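Local coordinates for cytoplasmic export protein 1 (Saccharomyces cerevisiae, PDB 3VWA), which takes part in nuclear tRNA export, where it may collect tRNA from export receptors at the nuclear pore and pass aminoacylated tRNA to the translation machinery, at residues Glu266-Tyr269 and Leu270-Glu274; Glu285-Ile288 and Ile289-Cys293; Asn316-His319 and Lys320-Pro323. All coordinates share one frame; numbering follows the deposited sequence.

Contact 1: residues Glu266-Tyr269 and Leu270-Glu274; sequences ENLY and LESRE
Y269 and R273 both start with CG anti to the backbone N (chi1 180° and -178°), which sends the two side chains the same way, side by side. R273 then bends at chi2 (62°), and this lays its CD over one face of the Y269 ring. The CH-pi contact measures 3.9 Å from R273 CD to the ring centroid, offset toward the rim. R273 NE follows at 3.4 Å from Y269 CE2. L270 CD1 lies beside the extended E266 chain, 4.0 Å from OE2, while E266 OE1 is salt-bridged to K320.

Residues 266-271 end helix 255-271, and the chain leaves it at S272. L270 N donates to E266 O at 3.0 Å. S272 N donates to L268 O at 2.9 Å, from above the carbonyl plane. R273 and E274 continue as a 3-10 segment.

This is an i, i+4 Tyr-Arg pair at a helix C-terminal end, linking helices 255-271 and 321-335. The Y269 hydroxyl and the R273 guanidinium both reach D330 OD1, and R273 NH2 also salt-bridges E334. The two acidic residues probably stabilise the positive charge of R273 while the ring supports its aliphatic part.

Contact 2: residues Glu285-Ile288 and Ile289-Cys293; sequences ENFI and IPELC
P290 packs its ring carbons against the preceding turn of helix 283-303, at a proline kink. Its CD is 3.4 Å from both E285 O and F287 O. Its CG reaches N286 C at 3.5 Å. A proline nitrogen has no hydrogen to donate, so the usual bond back to the turn before is missing here. The helix is kinked at this point, and residues 285-288 form a wider pi-type turn. The ring carbons of P290 take up the place beside E285 O where an N-H would otherwise point.

Regular bonding resumes directly after the proline. E291 N donates to F287 O at 3.3 Å, which is long but fairly straight (162°). L292 N donates to I288 O at 3.0 Å.

F287 and E291 are the side-chain pair of this turn. CG of E291 sits at the edge of the F287 ring, near its plane and 4.0 Å from CD1. The carboxylate is turned 48° from the ring plane. E291 bends at chi2 (-68°), and its OE2 comes to 4.0 Å from F287 CE1.

Further out, H251 NE2 hydrogen-bonds E291 OE2, and K141 makes a cation-pi contact with F287, so both members of the pair have a second partner. The buried I288 packs on F243 and L247 of helix 239-248 and on L265 of helix 255-271. I289 and L292, also buried, meet helix 321-335 at T332, F324 and V328.

The F287 carbonyl oxygen is approached by two atoms of E291: its backbone N, which donates to it, and its CG, which lies 3.1 Å away.

Contact 3: residues Asn316-His319 and Lys320-Pro323; sequences NASH and KLVP
The backbone of S318-K320 winds in a short 3-10 turn that leads into helix 321-335, and A317, in the loop before it, supplies an acceptor carbonyl. K320 N donates to A317 O at 3.1 Å, and L321 N donates to S318 O at 3.1 Å. Both donors are three residues on from their acceptors. Both lie above the acceptor's carbonyl plane, L321 N the further out at 61°. S318 O also accepts from a water at 2.9 Å, and the same water accepts from V322 N. The water therefore bridges this carbonyl to a backbone N-H of the first helical turn. At position 323 there is no N-H to give, and P323 CD packs instead 3.3 Å from H319 O.

H319 and K320 run side by side. A chi1 of 66° turns the H319 ring back beside K320, whose CG lies over one face, 3.9 Å from the centroid, in a CH-pi contact. The bend at chi2 carries CD and CE on past NE2. K320 NZ then forms a salt bridge to E266 of helix 255-271. L321 packs back on S318, with CG and CD1 both 3.1 Å from S318 O, and also meets helix 283-303 at L299, M300 and S303.

This is a helix N-terminus entered through a 3-10 turn. Proline is well tolerated in a first helical turn, where N-H groups need no earlier helical carbonyl.

Overall arrangement
The three contacts are local ones, met in order along the chain, probably in the region between the kinase-like part and the HEAT repeats. Contact 1 closes helix 255-271, contact 2 kinks helix 283-303, and contact 3 opens helix 321-335. Contact 2 is nearest the centre of the chain, and its apolar residues are the more buried. Contact 1 lies at the surface and contact 3 is partly buried but further out; both place an aliphatic chain over a ring and rely on charge. These two touch each other: E266 OE1 meets K320 NZ in a 2.7 Å salt bridge. Contact 2 touches neither.

Contact 1: residues Glu266-Tyr269 and Leu270-Glu274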
loop_
_atom_site.group_PDB
_atom_site.type_symbol
_atom_site.label_atom_id
_atom_site.label_comp_id
_atom_site.label_asym_id
_atom_site.label_seq_id
_atom_site.Cartn_x
_atom_site.Cartn_y
_atom_site.Cartn_z
ATOM N N GLU A 266 -2.213 -13.628 -9.640
ATOM C CA GLU A 266 -3.428 -13.967 -8.932
ATOM C C GLU A 266 -3.412 -15.353 -8.258
ATOM O O GLU A 266 -4.012 -15.503 -7.214
ATOM C CB GLU A 266 -4.632 -13.932 -9.882
ATOM C CG GLU A 266 -6.005 -14.268 -9.260
ATOM C CD GLU A 266 -7.032 -14.686 -10.332
ATOM O OE1 GLU A 266 -6.708 -14.610 -11.537
ATOM O OE2 GLU A 266 -8.148 -15.128 -10.000
ATOM N N ASN A 267 -2.816 -16.364 -8.898
ATOM C CA ASN A 267 -2.877 -17.745 -8.366
ATOM C C ASN A 267 -1.972 -17.901 -7.159
ATOM O O ASN A 267 -2.292 -18.624 -6.202
ATOM C CB ASN A 267 -2.447 -18.781 -9.376
ATOM C CG ASN A 267 -3.554 -19.161 -10.326
ATOM O OD1 ASN A 267 -3.303 -19.302 -11.521
ATOM N ND2 ASN A 267 -4.784 -19.360 -9.810
ATOM N N LEU A 268 -0.817 -17.268 -7.256
ATOM C CA LEU A 268 0.070 -17.135 -6.120
ATOM C C LEU A 268 -0.539 -16.370 -4.940
ATOM O O LEU A 268 -0.268 -16.706 -3.767
ATOM C CB LEU A 268 1.296 -16.367 -6.545
ATOM C CG LEU A 268 2.301 -17.022 -7.461
ATOM C CD1 LEU A 268 3.332 -15.939 -7.766
ATOM C CD2 LEU A 268 2.956 -18.270 -6.815
ATOM N N TYR A 269 -1.281 -15.293 -5.243
ATOM C CA TYR A 269 -2.031 -14.573 -4.204
ATOM C C TYR A 269 -3.114 -15.421 -3.531
ATOM O O TYR A 269 -3.262 -15.377 -2.319
ATOM C CB TYR A 269 -2.671 -13.312 -4.771
ATOM C CG TYR A 269 -3.491 -12.455 -3.811
ATOM C CD1 TYR A 269 -4.856 -12.678 -3.632
ATOM C CD2 TYR A 269 -2.925 -11.374 -3.174
ATOM C CE1 TYR A 269 -5.622 -11.880 -2.814
ATOM C CE2 TYR A 269 -3.688 -10.543 -2.402
ATOM C CZ TYR A 269 -5.023 -10.809 -2.211
ATOM O OH TYR A 269 -5.798 -9.977 -1.436
ATOM N N LEU A 270 -3.867 -16.182 -4.322
ATOM C CA LEU A 270 -4.830 -17.159 -3.799
ATOM C C LEU A 270 -4.201 -18.362 -3.004
ATOM O O LEU A 270 -4.619 -18.643 -1.842
ATOM C CB LEU A 270 -5.740 -17.644 -4.922
ATOM C CG LEU A 270 -6.617 -16.530 -5.526
ATOM C CD1 LEU A 270 -7.525 -17.120 -6.613
ATOM C CD2 LEU A 270 -7.432 -15.792 -4.431
ATOM N N GLU A 271 -3.176 -18.999 -3.588
ATOM C CA GLU A 271 -2.617 -20.234 -3.039
ATOM C C GLU A 271 -1.538 -20.025 -1.947
ATOM O O GLU A 271 -1.300 -20.948 -1.150
ATOM C CB GLU A 271 -2.035 -21.163 -4.127
ATOM C CG GLU A 271 -2.824 -21.278 -5.444
ATOM C CD GLU A 271 -3.814 -22.435 -5.506
ATOM O OE1 GLU A 271 -4.870 -22.360 -4.832
ATOM O OE2 GLU A 271 -3.540 -23.418 -6.258
ATOM N N SER A 272 -0.842 -18.882 -1.977
ATOM C CA SER A 272 0.226 -18.512 -1.002
ATOM C C SER A 272 0.303 -17.023 -0.779
ATOM O O SER A 272 1.330 -16.373 -1.031
ATOM C CB SER A 272 1.620 -18.993 -1.383
ATOM O OG SER A 272 1.676 -19.434 -2.713
ATOM N N ARG A 273 -0.787 -16.498 -0.278
ATOM C CA ARG A 273 -0.810 -15.101 0.167
ATOM C C ARG A 273 0.448 -14.677 0.916
ATOM O O ARG A 273 0.992 -13.554 0.698
ATOM C CB ARG A 273 -2.086 -14.907 0.979
ATOM C CG ARG A 273 -2.349 -13.522 1.515
ATOM C CD ARG A 273 -2.507 -12.557 0.353
ATOM N NE ARG A 273 -2.713 -11.187 0.776
ATOM C CZ ARG A 273 -1.772 -10.341 1.147
ATOM N NH1 ARG A 273 -0.516 -10.740 1.194
ATOM N NH2 ARG A 273 -2.089 -9.068 1.448
ATOM N N GLU A 274 0.953 -15.571 1.792
ATOM C CA GLU A 274 2.081 -15.202 2.688
ATOM C C GLU A 274 3.337 -14.800 1.925
ATOM O O GLU A 274 4.217 -14.050 2.435
ATOM C CB GLU A 274 2.372 -16.360 3.745
ATOM C CG GLU A 274 2.917 -17.707 3.199
ATOM C CD GLU A 274 1.942 -18.527 2.328
ATOM O OE1 GLU A 274 0.745 -18.182 2.227
ATOM O OE2 GLU A 274 2.346 -19.566 1.725
#

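Contact 2: residues Glu285-Ile288 and Ile289-Cys293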
loop_
_atom_site.group_PDB
_atom_site.type_symbol
_atom_site.label_atom_id
_atom_site.label_comp_id
_atom_site.label_asym_id
_atom_site.label_seq_id
_atom_site.Cartn_x
_atom_site.Cartn_y
_atom_site.Cartn_z
ATOM N N GLU A 285 4.470 -2.118 -3.738
ATOM C CA GLU A 285 3.967 -0.742 -3.863
ATOM C C GLU A 285 4.248 -0.123 -5.219
ATOM O O GLU A 285 3.372 0.512 -5.795
ATOM C CB GLU A 285 4.583 0.168 -2.784
ATOM C CG GLU A 285 4.327 -0.234 -1.342
ATOM C CD GLU A 285 5.317 -1.277 -0.805
ATOM O OE1 GLU A 285 5.997 -1.950 -1.609
ATOM O OE2 GLU A 285 5.433 -1.441 0.434
ATOM N N ASN A 286 5.464 -0.277 -5.724
ATOM C CA ASN A 286 5.891 0.492 -6.884
ATOM C C ASN A 286 6.191 -0.345 -8.112
ATOM O O ASN A 286 6.604 0.199 -9.113
ATOM C CB ASN A 286 7.129 1.351 -6.551
ATOM C CG ASN A 286 6.873 2.313 -5.398
ATOM O OD1 ASN A 286 5.784 2.878 -5.271
ATOM N ND2 ASN A 286 7.836 2.429 -4.507
ATOM N N PHE A 287 5.999 -1.655 -8.055
ATOM C CA PHE A 287 6.213 -2.466 -9.245
ATOM C C PHE A 287 4.927 -3.214 -9.495
ATOM O O PHE A 287 4.226 -2.956 -10.500
ATOM C CB PHE A 287 7.399 -3.441 -9.050
ATOM C CG PHE A 287 8.029 -3.912 -10.326
ATOM C CD1 PHE A 287 7.406 -3.711 -11.553
ATOM C CD2 PHE A 287 9.247 -4.610 -10.298
ATOM C CE1 PHE A 287 7.980 -4.180 -12.721
ATOM C CE2 PHE A 287 9.838 -5.062 -11.475
ATOM C CZ PHE A 287 9.200 -4.852 -12.684
ATOM N N ILE A 288 4.580 -4.122 -8.571
ATOM C CA ILE A 288 3.402 -4.958 -8.789
ATOM C C ILE A 288 2.082 -4.168 -8.947
ATOM O O ILE A 288 1.360 -4.333 -9.949
ATOM C CB ILE A 288 3.287 -6.101 -7.732
ATOM C CG1 ILE A 288 4.506 -7.014 -7.797
ATOM C CG2 ILE A 288 2.033 -6.894 -7.958
ATOM C CD1 ILE A 288 4.602 -8.037 -6.672
ATOM N N ILE A 289 1.756 -3.330 -7.964
ATOM C CA ILE A 289 0.471 -2.619 -7.960
ATOM C C ILE A 289 0.230 -1.709 -9.193
ATOM O O ILE A 289 -0.852 -1.729 -9.764
ATOM C CB ILE A 289 0.240 -1.800 -6.656
ATOM C CG1 ILE A 289 -0.054 -2.710 -5.426
ATOM C CG2 ILE A 289 -0.958 -0.927 -6.817
ATOM C CD1 ILE A 289 -0.057 -1.936 -4.113
ATOM N N PRO A 290 1.198 -0.840 -9.544
ATOM C CA PRO A 290 0.995 -0.004 -10.683
ATOM C C PRO A 290 0.889 -0.788 -11.983
ATOM O O PRO A 290 0.089 -0.395 -12.823
ATOM C CB PRO A 290 2.228 0.951 -10.702
ATOM C CG PRO A 290 3.090 0.577 -9.563
ATOM C CD PRO A 290 2.471 -0.584 -8.832
ATOM N N GLU A 291 1.645 -1.877 -12.159
ATOM C CA GLU A 291 1.449 -2.727 -13.355
ATOM C C GLU A 291 0.066 -3.396 -13.416
ATOM O O GLU A 291 -0.586 -3.386 -14.486
ATOM C CB GLU A 291 2.555 -3.802 -13.499
ATOM C CG GLU A 291 3.974 -3.249 -13.623
ATOM C CD GLU A 291 4.258 -2.492 -14.934
ATOM O OE1 GLU A 291 3.316 -2.154 -15.712
ATOM O OE2 GLU A 291 5.450 -2.238 -15.206
ATOM N N LEU A 292 -0.406 -3.961 -12.293
ATOM C CA LEU A 292 -1.786 -4.468 -12.260
ATOM C C LEU A 292 -2.778 -3.399 -12.597
ATOM O O LEU A 292 -3.684 -3.599 -13.384
ATOM C CB LEU A 292 -2.197 -4.909 -10.854
ATOM C CG LEU A 292 -2.689 -6.334 -10.695
ATOM C CD1 LEU A 292 -3.234 -6.699 -9.306
ATOM C CD2 LEU A 292 -3.564 -6.843 -11.859
ATOM N N CYS A 293 -2.641 -2.266 -11.942
ATOM C CA CYS A 293 -3.553 -1.156 -12.196
ATOM C C CYS A 293 -3.605 -0.853 -13.689
ATOM O O CYS A 293 -4.688 -0.766 -14.252
ATOM C CB CYS A 293 -3.158 0.076 -11.394
ATOM S SG CYS A 293 -3.489 -0.081 -9.609
#

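Contact 3: residues Asn316-His319 and Lys320-Pro323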
loop_
_atom_site.group_PDB
_atom_site.type_symbol
_atom_site.label_atom_id
_atom_site.label_comp_id
_atom_site.label_asym_id
_atom_site.label_seq_id
_atom_site.Cartn_x
_atom_site.Cartn_y
_atom_site.Cartn_z
ATOM N N ASN A 316 -13.181 -9.639 -23.778
ATOM C CA ASN A 316 -11.899 -10.314 -23.916
ATOM C C ASN A 316 -11.403 -11.008 -22.645
ATOM O O ASN A 316 -11.255 -12.211 -22.667
ATOM C CB ASN A 316 -10.821 -9.380 -24.439
ATOM C CG ASN A 316 -10.976 -9.080 -25.904
ATOM O OD1 ASN A 316 -10.228 -9.600 -26.736
ATOM N ND2 ASN A 316 -11.939 -8.227 -26.234
ATOM N N ALA A 317 -11.139 -10.281 -21.552
ATOM C CA ALA A 317 -10.777 -10.960 -20.278
ATOM C C ALA A 317 -11.413 -10.325 -19.072
ATOM O O ALA A 317 -10.775 -10.155 -18.008
ATOM C CB ALA A 317 -9.278 -11.033 -20.103
ATOM N N SER A 318 -12.691 -9.996 -19.241
ATOM C CA SER A 318 -13.443 -9.258 -18.237
ATOM C C SER A 318 -13.659 -10.038 -16.909
ATOM O O SER A 318 -13.909 -9.447 -15.874
ATOM C CB SER A 318 -14.745 -8.727 -18.867
ATOM O OG SER A 318 -15.904 -9.066 -18.089
ATOM N N HIS A 319 -13.493 -11.348 -16.928
ATOM C CA HIS A 319 -13.642 -12.169 -15.711
ATOM C C HIS A 319 -12.486 -11.978 -14.743
ATOM O O HIS A 319 -12.516 -12.460 -13.627
ATOM C CB HIS A 319 -13.736 -13.663 -16.096
ATOM C CG HIS A 319 -12.460 -14.200 -16.692
ATOM N ND1 HIS A 319 -11.934 -13.713 -17.852
ATOM C CD2 HIS A 319 -11.603 -15.205 -16.264
ATOM C CE1 HIS A 319 -10.796 -14.347 -18.123
ATOM N NE2 HIS A 319 -10.589 -15.271 -17.157
ATOM N N LYS A 320 -11.410 -11.347 -15.191
ATOM C CA LYS A 320 -10.312 -11.027 -14.296
ATOM C C LYS A 320 -10.502 -9.676 -13.568
ATOM O O LYS A 320 -9.702 -9.322 -12.710
ATOM C CB LYS A 320 -8.958 -11.071 -15.035
ATOM C CG LYS A 320 -8.606 -12.427 -15.584
ATOM C CD LYS A 320 -8.524 -13.461 -14.462
ATOM C CE LYS A 320 -7.641 -14.628 -14.876
ATOM N NZ LYS A 320 -7.700 -15.693 -13.821
ATOM N N LEU A 321 -11.557 -8.935 -13.916
ATOM C CA LEU A 321 -11.798 -7.617 -13.294
ATOM C C LEU A 321 -11.915 -7.655 -11.778
ATOM O O LEU A 321 -11.207 -6.957 -11.094
ATOM C CB LEU A 321 -13.038 -6.971 -13.873
ATOM C CG LEU A 321 -12.865 -6.580 -15.340
ATOM C CD1 LEU A 321 -14.268 -6.357 -15.906
ATOM C CD2 LEU A 321 -12.006 -5.343 -15.437
ATOM N N VAL A 322 -12.826 -8.464 -11.274
ATOM C CA VAL A 322 -13.007 -8.699 -9.832
ATOM C C VAL A 322 -11.745 -9.239 -9.153
ATOM O O VAL A 322 -11.297 -8.672 -8.175
ATOM C CB VAL A 322 -14.292 -9.552 -9.571
ATOM C CG1 VAL A 322 -14.468 -9.937 -8.103
ATOM C CG2 VAL A 322 -15.503 -8.767 -10.022
ATOM N N PRO A 323 -11.130 -10.321 -9.678
ATOM C CA PRO A 323 -9.956 -10.810 -8.907
ATOM C C PRO A 323 -8.778 -9.850 -8.858
ATOM O O PRO A 323 -8.223 -9.661 -7.791
ATOM C CB PRO A 323 -9.562 -12.132 -9.583
ATOM C CG PRO A 323 -10.651 -12.428 -10.569
ATOM C CD PRO A 323 -11.479 -11.185 -10.810
HETATM O O HOH W 1 -14.641 -9.845 -13.131
#